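Side-chain contacts in glycerate dehydrogenase/glyoxylate reductase (Thermus thermophilus, PDB 2CUK), which probably reduces hydroxypyruvate and glyoxylate with a nicotinamide cofactor, as a member of the D-isomer specific 2-hydroxyacid dehydrogenase family: residues T201-T204 against P205-R209; L211-E214 against R215-M219; D253-P257 against E258-P262. All blocks are in the same frame, centred on the assembly; numbering follows the deposited sequence.

In the fold
All three contacts are local turns or caps belonging to the nucleotide-binding part of the chain, where six parallel strands form a Rossmann-type sheet. Contact 1 folds the loop that leaves strand 196-199, and contact 2 follows at once, building the short helix 213-216 that leads on toward strand 224-227; their centres lie about 15 Å apart. Contact 3 comes later, in the loop between strands 249-252 and 272-274, with its centre about 17 Å from that of contact 1 and 20 Å from that of contact 2. Contacts 1 and 2 thus shape one crossover of the sheet, whereas contact 3 shapes another connection, which meets the second subunit.

Contact 1. Residues T201-T204 against P205-R209; sequences TPLT and PETHR
Thr207 OG1 is gripped twice by the backbone just before it in sequence: it donates to Pro202 O at 2.9 Å, in the carbonyl plane and on a lone pair, and accepts the backbone N-H of Thr204, with Thr204 N 2.7 Å from OG1. One hydroxyl thereby bridges two backbone groups, and its rotation is fixed by having both a donor and an acceptor to serve. With chi1 at 58°, Thr207 holds OG1 between its own N and carbonyl carbon, directed back at this part of the loop, while its methyl CG2 reaches tip to tip toward CG2 of Thr201, 4.1 Å away.

The backbone answers in the other direction. Thr207 N donates to Thr204 O at 2.9 Å, and His208 N adds a weak bond to the same oxygen. At the outer end of the turn Thr204 OG1 donates to Glu206 OE1 over 3.0 Å, meeting the carboxylate from above its plane; the bend of the glutamate at chi2 (75°) turns its acid group back toward the threonine. Leu203 CD1 lies 3.8 Å from His208 CA and approaches the imidazole at its edge.

Further out, Leu203 and His208 touch Ala232, and Thr207 touches Leu233. Thr201 also borders the glycine-rich turn at Gly151, Gly153 and Gly156, probably the cofactor-binding loop. Residues 204-207 form a type I beta turn, closed by Thr207 N to Thr204 O and tied by the Thr207 hydroxyl to the residues before it, in the loop that follows strand 196-199 of the Rossmann-type domain.

Contact 2. Residues L211-E214 against R215-M219; sequences LNRE and RLFAM
Asn212 caps the short helix 213-216 by offering its side-chain OD1 to the backbone N-H of Arg215, at 2.9 Å from OD1 to Arg215 N, although the placing of that oxygen in the model is less sure. The cap depends on chi1 of Asn212, 50°, which sets CG between its own backbone N and carbonyl carbon and brings the amide over the first turn. Behind it the backbone closes the turn: Leu216 N donates to Asn212 O, and Phe217 N reaches Arg213 O at 3.2 Å.

Arg215 runs out past the cap. Its chain, extended from CG to NE, carries the guanidinium obliquely beside the Asn212 amide, their planes 25° apart. ND2 and NH1 are both donors and form no bond with each other; NH1 instead donates to Leu210 O.

Arg213 and Phe217 lie side by side and point the same way, with Arg213 CG 3.9 Å from Phe217 CD2. The ring edge also faces Arg213 O. A bend at chi3 carries the arginine head to a salt bridge with Glu241, while the phenylalanine ring meets that of His246.

The buried Leu211 and Leu216 side chains cross at about a right angle, CD1 of Leu211 lying 3.7 Å from CD2 of Leu216 and also 4.1 Å from Met219 SD. Leu216 continues onto Ala238 and Leu239 of helix 236-243, whereas Met219 rests on Val197 and Leu191. This is a short helix with an asparagine N-cap and one apolar flank, serving as the helical link of the beta-alpha-beta unit between strands 196-199 and 224-227.

Contact 3. Residues D253-P257 against E258-P262; sequences DVTDP and EPLPP
A chi1 of -172° and a fully extended chi2 carry the Glu258 carboxylate back along the chain to the backbone of Thr255. There OE1 accepts the N-H of Thr255 through its anti lone pair, 3.0 Å from OE1 to Thr255 N, in a fairly straight bond (160°). The same oxygen lies beside Val254 CB.

Chi1 of 65° in Thr255 aims OG1 at Pro257 O, to which it donates at 2.8 Å, and the hydroxyl oxygen also packs against Leu260 CB. Leu260 adds its CD1 to Pro257 CD, and the side chains of Pro257 and Pro261 cross at about a right angle, with Pro257 CG 4.1 Å from Pro261 CD. Cis peptide bonds precede both Pro257 and Pro259, bending the chain sharply on each side of the glutamate. With an alanine in place of Glu258, the N-H of Thr255 would probably be left without this acceptor, and the side-chain tie across the turn from 258 back to 255 would be lost.

Asp253, just after strand 249-252, bonds to Thr275, Ile278 and Gly279 beyond strand 272-274 and touches Leu105 and Leu109 of helix 99-114, while Trp129 of the second subunit packs on Thr255, Glu258 and Pro259.

Contact 1. Residues T201-T204 against P205-R209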
loop_
_atom_site.group_PDB
_atom_site.type_symbol
_atom_site.label_atom_id
_atom_site.label_comp_id
_atom_site.label_asym_id
_atom_site.label_seq_id
_atom_site.Cartn_x
_atom_site.Cartn_y
_atom_site.Cartn_z
ATOM N N THR A 201 5.307 -17.913 9.072
ATOM C CA THR A 201 5.425 -19.242 9.651
ATOM C C THR A 201 4.647 -19.300 10.959
ATOM O O THR A 201 4.597 -18.323 11.709
ATOM C CB THR A 201 6.908 -19.605 9.916
ATOM O OG1 THR A 201 7.005 -20.975 10.324
ATOM C CG2 THR A 201 7.491 -18.717 11.009
ATOM N N PRO A 202 4.010 -20.443 11.244
ATOM C CA PRO A 202 3.241 -20.581 12.483
ATOM C C PRO A 202 4.109 -20.438 13.730
ATOM O O PRO A 202 5.312 -20.683 13.696
ATOM C CB PRO A 202 2.623 -21.973 12.354
ATOM C CG PRO A 202 3.602 -22.707 11.495
ATOM C CD PRO A 202 3.956 -21.683 10.449
ATOM N N LEU A 203 3.493 -20.019 14.826
ATOM C CA LEU A 203 4.209 -19.855 16.080
ATOM C C LEU A 203 4.272 -21.185 16.820
ATOM O O LEU A 203 3.249 -21.833 17.040
ATOM C CB LEU A 203 3.512 -18.814 16.955
ATOM C CG LEU A 203 4.067 -18.635 18.369
ATOM C CD1 LEU A 203 5.525 -18.197 18.305
ATOM C CD2 LEU A 203 3.231 -17.605 19.107
ATOM N N THR A 204 5.482 -21.589 17.193
ATOM C CA THR A 204 5.702 -22.838 17.919
ATOM C C THR A 204 6.915 -22.636 18.826
ATOM O O THR A 204 7.587 -21.608 18.752
ATOM C CB THR A 204 6.023 -24.010 16.961
ATOM O OG1 THR A 204 7.297 -23.782 16.348
ATOM C CG2 THR A 204 4.959 -24.143 15.879
ATOM N N PRO A 205 7.208 -23.614 19.696
ATOM C CA PRO A 205 8.365 -23.469 20.582
ATOM C C PRO A 205 9.631 -23.160 19.790
ATOM O O PRO A 205 10.498 -22.421 20.249
ATOM C CB PRO A 205 8.432 -24.826 21.276
ATOM C CG PRO A 205 6.977 -25.190 21.402
ATOM C CD PRO A 205 6.441 -24.830 20.027
ATOM N N GLU A 206 9.716 -23.719 18.587
ATOM C CA GLU A 206 10.875 -23.525 17.726
ATOM C C GLU A 206 10.951 -22.141 17.075
ATOM O O GLU A 206 12.042 -21.649 16.779
ATOM C CB GLU A 206 10.895 -24.601 16.634
ATOM C CG GLU A 206 10.823 -26.035 17.158
ATOM C CD GLU A 206 9.431 -26.430 17.632
ATOM O OE1 GLU A 206 8.503 -26.488 16.794
ATOM O OE2 GLU A 206 9.261 -26.686 18.843
ATOM N N THR A 207 9.801 -21.513 16.849
ATOM C CA THR A 207 9.779 -20.197 16.218
ATOM C C THR A 207 9.528 -19.059 17.198
ATOM O O THR A 207 9.500 -17.895 16.804
ATOM C CB THR A 207 8.706 -20.124 15.108
ATOM O OG1 THR A 207 7.421 -20.424 15.664
ATOM C CG2 THR A 207 9.026 -21.106 13.994
ATOM N N HIS A 208 9.336 -19.388 18.470
ATOM C CA HIS A 208 9.100 -18.359 19.474
ATOM C C HIS A 208 10.287 -17.393 19.451
ATOM O O HIS A 208 11.425 -17.780 19.723
ATOM C CB HIS A 208 8.948 -18.990 20.861
ATOM C CG HIS A 208 8.527 -18.023 21.922
ATOM N ND1 HIS A 208 7.378 -17.268 21.825
ATOM C CD2 HIS A 208 9.101 -17.684 23.101
ATOM C CE1 HIS A 208 7.263 -16.505 22.898
ATOM N NE2 HIS A 208 8.297 -16.738 23.688
ATOM N N ARG A 209 10.014 -16.139 19.104
ATOM C CA ARG A 209 11.044 -15.116 19.016
ATOM C C ARG A 209 12.190 -15.526 18.098
ATOM O O ARG A 209 13.365 -15.342 18.413
ATOM C CB ARG A 209 11.553 -14.761 20.414
ATOM C CG ARG A 209 10.514 -13.981 21.203
ATOM C CD ARG A 209 10.922 -13.703 22.632
ATOM N NE ARG A 209 9.867 -12.960 23.315
ATOM C CZ ARG A 209 9.895 -12.618 24.598
ATOM N NH1 ARG A 209 10.930 -12.950 25.357
ATOM N NH2 ARG A 209 8.884 -11.937 25.122
#

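Contact 2. Residues L211-E214 against R215-M219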
loop_
_atom_site.group_PDB
_atom_site.type_symbol
_atom_site.label_atom_id
_atom_site.label_comp_id
_atom_site.label_asym_id
_atom_site.label_seq_id
_atom_site.Cartn_x
_atom_site.Cartn_y
_atom_site.Cartn_z
ATOM N N LEU A 211 12.960 -14.159 15.377
ATOM C CA LEU A 211 13.646 -12.922 15.032
ATOM C C LEU A 211 14.077 -12.231 16.314
ATOM O O LEU A 211 13.469 -11.247 16.750
ATOM C CB LEU A 211 12.732 -12.005 14.212
ATOM C CG LEU A 211 12.831 -12.143 12.690
ATOM C CD1 LEU A 211 14.153 -11.562 12.204
ATOM C CD2 LEU A 211 12.699 -13.611 12.292
ATOM N N ASN A 212 15.121 -12.781 16.924
ATOM C CA ASN A 212 15.669 -12.245 18.157
ATOM C C ASN A 212 16.709 -11.179 17.830
ATOM O O ASN A 212 16.910 -10.830 16.664
ATOM C CB ASN A 212 16.306 -13.366 18.986
ATOM C CG ASN A 212 17.259 -14.226 18.172
ATOM O OD1 ASN A 212 18.027 -13.718 17.353
ATOM N ND2 ASN A 212 17.221 -15.535 18.404
ATOM N N ARG A 213 17.375 -10.672 18.862
ATOM C CA ARG A 213 18.382 -9.636 18.693
ATOM C C ARG A 213 19.483 -10.021 17.707
ATOM O O ARG A 213 19.875 -9.208 16.869
ATOM C CB ARG A 213 18.991 -9.276 20.058
ATOM C CG ARG A 213 20.047 -8.181 20.002
ATOM C CD ARG A 213 20.480 -7.722 21.401
ATOM N NE ARG A 213 19.414 -7.004 22.101
ATOM C CZ ARG A 213 18.529 -7.568 22.917
ATOM N NH1 ARG A 213 18.574 -8.873 23.158
ATOM N NH2 ARG A 213 17.584 -6.827 23.481
ATOM N N GLU A 214 19.977 -11.253 17.795
ATOM C CA GLU A 214 21.043 -11.702 16.898
ATOM C C GLU A 214 20.610 -11.794 15.441
ATOM O O GLU A 214 21.358 -11.411 14.543
ATOM C CB GLU A 214 21.598 -13.058 17.345
ATOM C CG GLU A 214 20.705 -13.796 18.314
ATOM C CD GLU A 214 20.687 -13.156 19.694
ATOM O OE1 GLU A 214 19.739 -13.431 20.460
ATOM O OE2 GLU A 214 21.624 -12.388 20.012
ATOM N N ARG A 215 19.406 -12.299 15.199
ATOM C CA ARG A 215 18.930 -12.423 13.831
ATOM C C ARG A 215 18.553 -11.078 13.211
ATOM O O ARG A 215 18.765 -10.865 12.017
ATOM C CB ARG A 215 17.753 -13.400 13.766
ATOM C CG ARG A 215 18.152 -14.827 14.116
ATOM C CD ARG A 215 17.224 -15.851 13.502
ATOM N NE ARG A 215 17.704 -17.211 13.739
ATOM C CZ ARG A 215 17.478 -17.911 14.846
ATOM N NH1 ARG A 215 16.767 -17.392 15.837
ATOM N NH2 ARG A 215 17.981 -19.131 14.966
ATOM N N LEU A 216 18.012 -10.168 14.021
ATOM C CA LEU A 216 17.629 -8.850 13.527
ATOM C C LEU A 216 18.859 -8.078 13.064
ATOM O O LEU A 216 18.843 -7.441 12.009
ATOM C CB LEU A 216 16.890 -8.059 14.614
ATOM C CG LEU A 216 15.459 -8.521 14.924
ATOM C CD1 LEU A 216 14.954 -7.837 16.181
ATOM C CD2 LEU A 216 14.546 -8.207 13.738
ATOM N N PHE A 217 19.929 -8.139 13.851
ATOM C CA PHE A 217 21.159 -7.448 13.487
ATOM C C PHE A 217 21.969 -8.239 12.466
ATOM O O PHE A 217 22.988 -7.765 11.971
ATOM C CB PHE A 217 21.984 -7.152 14.740
ATOM C CG PHE A 217 21.477 -5.973 15.521
ATOM C CD1 PHE A 217 21.711 -4.677 15.071
ATOM C CD2 PHE A 217 20.744 -6.155 16.689
ATOM C CE1 PHE A 217 21.222 -3.572 15.774
ATOM C CE2 PHE A 217 20.247 -5.058 17.404
ATOM C CZ PHE A 217 20.488 -3.762 16.944
ATOM N N ALA A 218 21.506 -9.444 12.138
ATOM C CA ALA A 218 22.177 -10.266 11.136
ATOM C C ALA A 218 21.608 -9.857 9.780
ATOM O O ALA A 218 22.214 -10.094 8.739
ATOM C CB ALA A 218 21.922 -11.750 11.390
ATOM N N MET A 219 20.427 -9.245 9.799
ATOM C CA MET A 219 19.806 -8.781 8.565
ATOM C C MET A 219 20.685 -7.659 8.008
ATOM O O MET A 219 21.445 -7.036 8.753
ATOM C CB MET A 219 18.385 -8.278 8.852
ATOM C CG MET A 219 17.395 -9.402 9.152
ATOM S SD MET A 219 15.727 -8.840 9.571
ATOM C CE MET A 219 15.301 -7.892 8.065
#

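Contact 3. Residues D253-P257 against E258-P262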
loop_
_atom_site.group_PDB
_atom_site.type_symbol
_atom_site.label_atom_id
_atom_site.label_comp_id
_atom_site.label_asym_id
_atom_site.label_seq_id
_atom_site.Cartn_x
_atom_site.Cartn_y
_atom_site.Cartn_z
ATOM N N ASP A 253 1.737 -6.039 11.553
ATOM C CA ASP A 253 0.291 -6.106 11.702
ATOM C C ASP A 253 0.008 -6.894 12.981
ATOM O O ASP A 253 -1.123 -6.945 13.462
ATOM C CB ASP A 253 -0.359 -6.808 10.515
ATOM C CG ASP A 253 -1.872 -6.806 10.609
ATOM O OD1 ASP A 253 -2.436 -5.701 10.743
ATOM O OD2 ASP A 253 -2.492 -7.896 10.555
ATOM N N VAL A 254 1.054 -7.514 13.519
ATOM C CA VAL A 254 0.950 -8.297 14.747
ATOM C C VAL A 254 2.114 -7.901 15.647
ATOM O O VAL A 254 3.211 -7.623 15.163
ATOM C CB VAL A 254 1.008 -9.821 14.459
ATOM C CG1 VAL A 254 -0.152 -10.220 13.558
ATOM C CG2 VAL A 254 2.344 -10.196 13.817
ATOM N N THR A 255 1.873 -7.867 16.953
ATOM C CA THR A 255 2.912 -7.474 17.896
ATOM C C THR A 255 2.946 -8.332 19.160
ATOM O O THR A 255 2.119 -9.226 19.351
ATOM C CB THR A 255 2.730 -5.999 18.327
ATOM O OG1 THR A 255 1.502 -5.863 19.055
ATOM C CG2 THR A 255 2.681 -5.085 17.105
ATOM N N ASP A 256 3.919 -8.039 20.017
ATOM C CA ASP A 256 4.094 -8.735 21.285
ATOM C C ASP A 256 4.631 -7.713 22.289
ATOM O O ASP A 256 5.771 -7.252 22.171
ATOM C CB ASP A 256 5.090 -9.890 21.136
ATOM C CG ASP A 256 5.187 -10.743 22.394
ATOM O OD1 ASP A 256 5.220 -10.165 23.500
ATOM O OD2 ASP A 256 5.241 -11.985 22.280
ATOM N N PRO A 257 3.820 -7.345 23.293
ATOM C CA PRO A 257 2.461 -7.836 23.522
ATOM C C PRO A 257 1.467 -7.268 22.515
ATOM O O PRO A 257 1.788 -6.349 21.757
ATOM C CB PRO A 257 2.172 -7.371 24.940
ATOM C CG PRO A 257 2.843 -6.038 24.965
ATOM C CD PRO A 257 4.181 -6.330 24.298
ATOM N N GLU A 258 0.259 -7.817 22.515
ATOM C CA GLU A 258 -0.775 -7.368 21.598
ATOM C C GLU A 258 -2.121 -7.287 22.315
ATOM O O GLU A 258 -2.546 -8.243 22.966
ATOM C CB GLU A 258 -0.868 -8.336 20.419
ATOM C CG GLU A 258 -1.784 -7.886 19.298
ATOM C CD GLU A 258 -1.840 -8.889 18.164
ATOM O OE1 GLU A 258 -0.795 -9.123 17.522
ATOM O OE2 GLU A 258 -2.929 -9.450 17.915
ATOM N N PRO A 259 -2.802 -6.135 22.218
ATOM C CA PRO A 259 -2.384 -4.929 21.488
ATOM C C PRO A 259 -1.091 -4.322 22.043
ATOM O O PRO A 259 -0.706 -4.588 23.185
ATOM C CB PRO A 259 -3.570 -3.984 21.673
ATOM C CG PRO A 259 -4.736 -4.920 21.838
ATOM C CD PRO A 259 -4.168 -5.976 22.747
ATOM N N LEU A 260 -0.421 -3.513 21.227
ATOM C CA LEU A 260 0.812 -2.850 21.644
ATOM C C LEU A 260 0.415 -1.506 22.254
ATOM O O LEU A 260 -0.105 -0.637 21.554
ATOM C CB LEU A 260 1.728 -2.614 20.439
ATOM C CG LEU A 260 3.157 -2.167 20.750
ATOM C CD1 LEU A 260 3.961 -3.345 21.296
ATOM C CD2 LEU A 260 3.806 -1.633 19.494
ATOM N N PRO A 261 0.655 -1.320 23.568
ATOM C CA PRO A 261 0.331 -0.093 24.305
ATOM C C PRO A 261 0.793 1.182 23.606
ATOM O O PRO A 261 1.892 1.232 23.055
ATOM C CB PRO A 261 1.034 -0.301 25.644
ATOM C CG PRO A 261 0.964 -1.775 25.823
ATOM C CD PRO A 261 1.346 -2.277 24.450
ATOM N N PRO A 262 -0.043 2.236 23.640
ATOM C CA PRO A 262 0.199 3.550 23.029
ATOM C C PRO A 262 1.556 4.190 23.319
ATOM O O PRO A 262 2.129 4.857 22.452
ATOM C CB PRO A 262 -0.953 4.395 23.566
ATOM C CG PRO A 262 -1.561 3.661 24.706
ATOM C CD PRO A 262 -1.349 2.220 24.322
#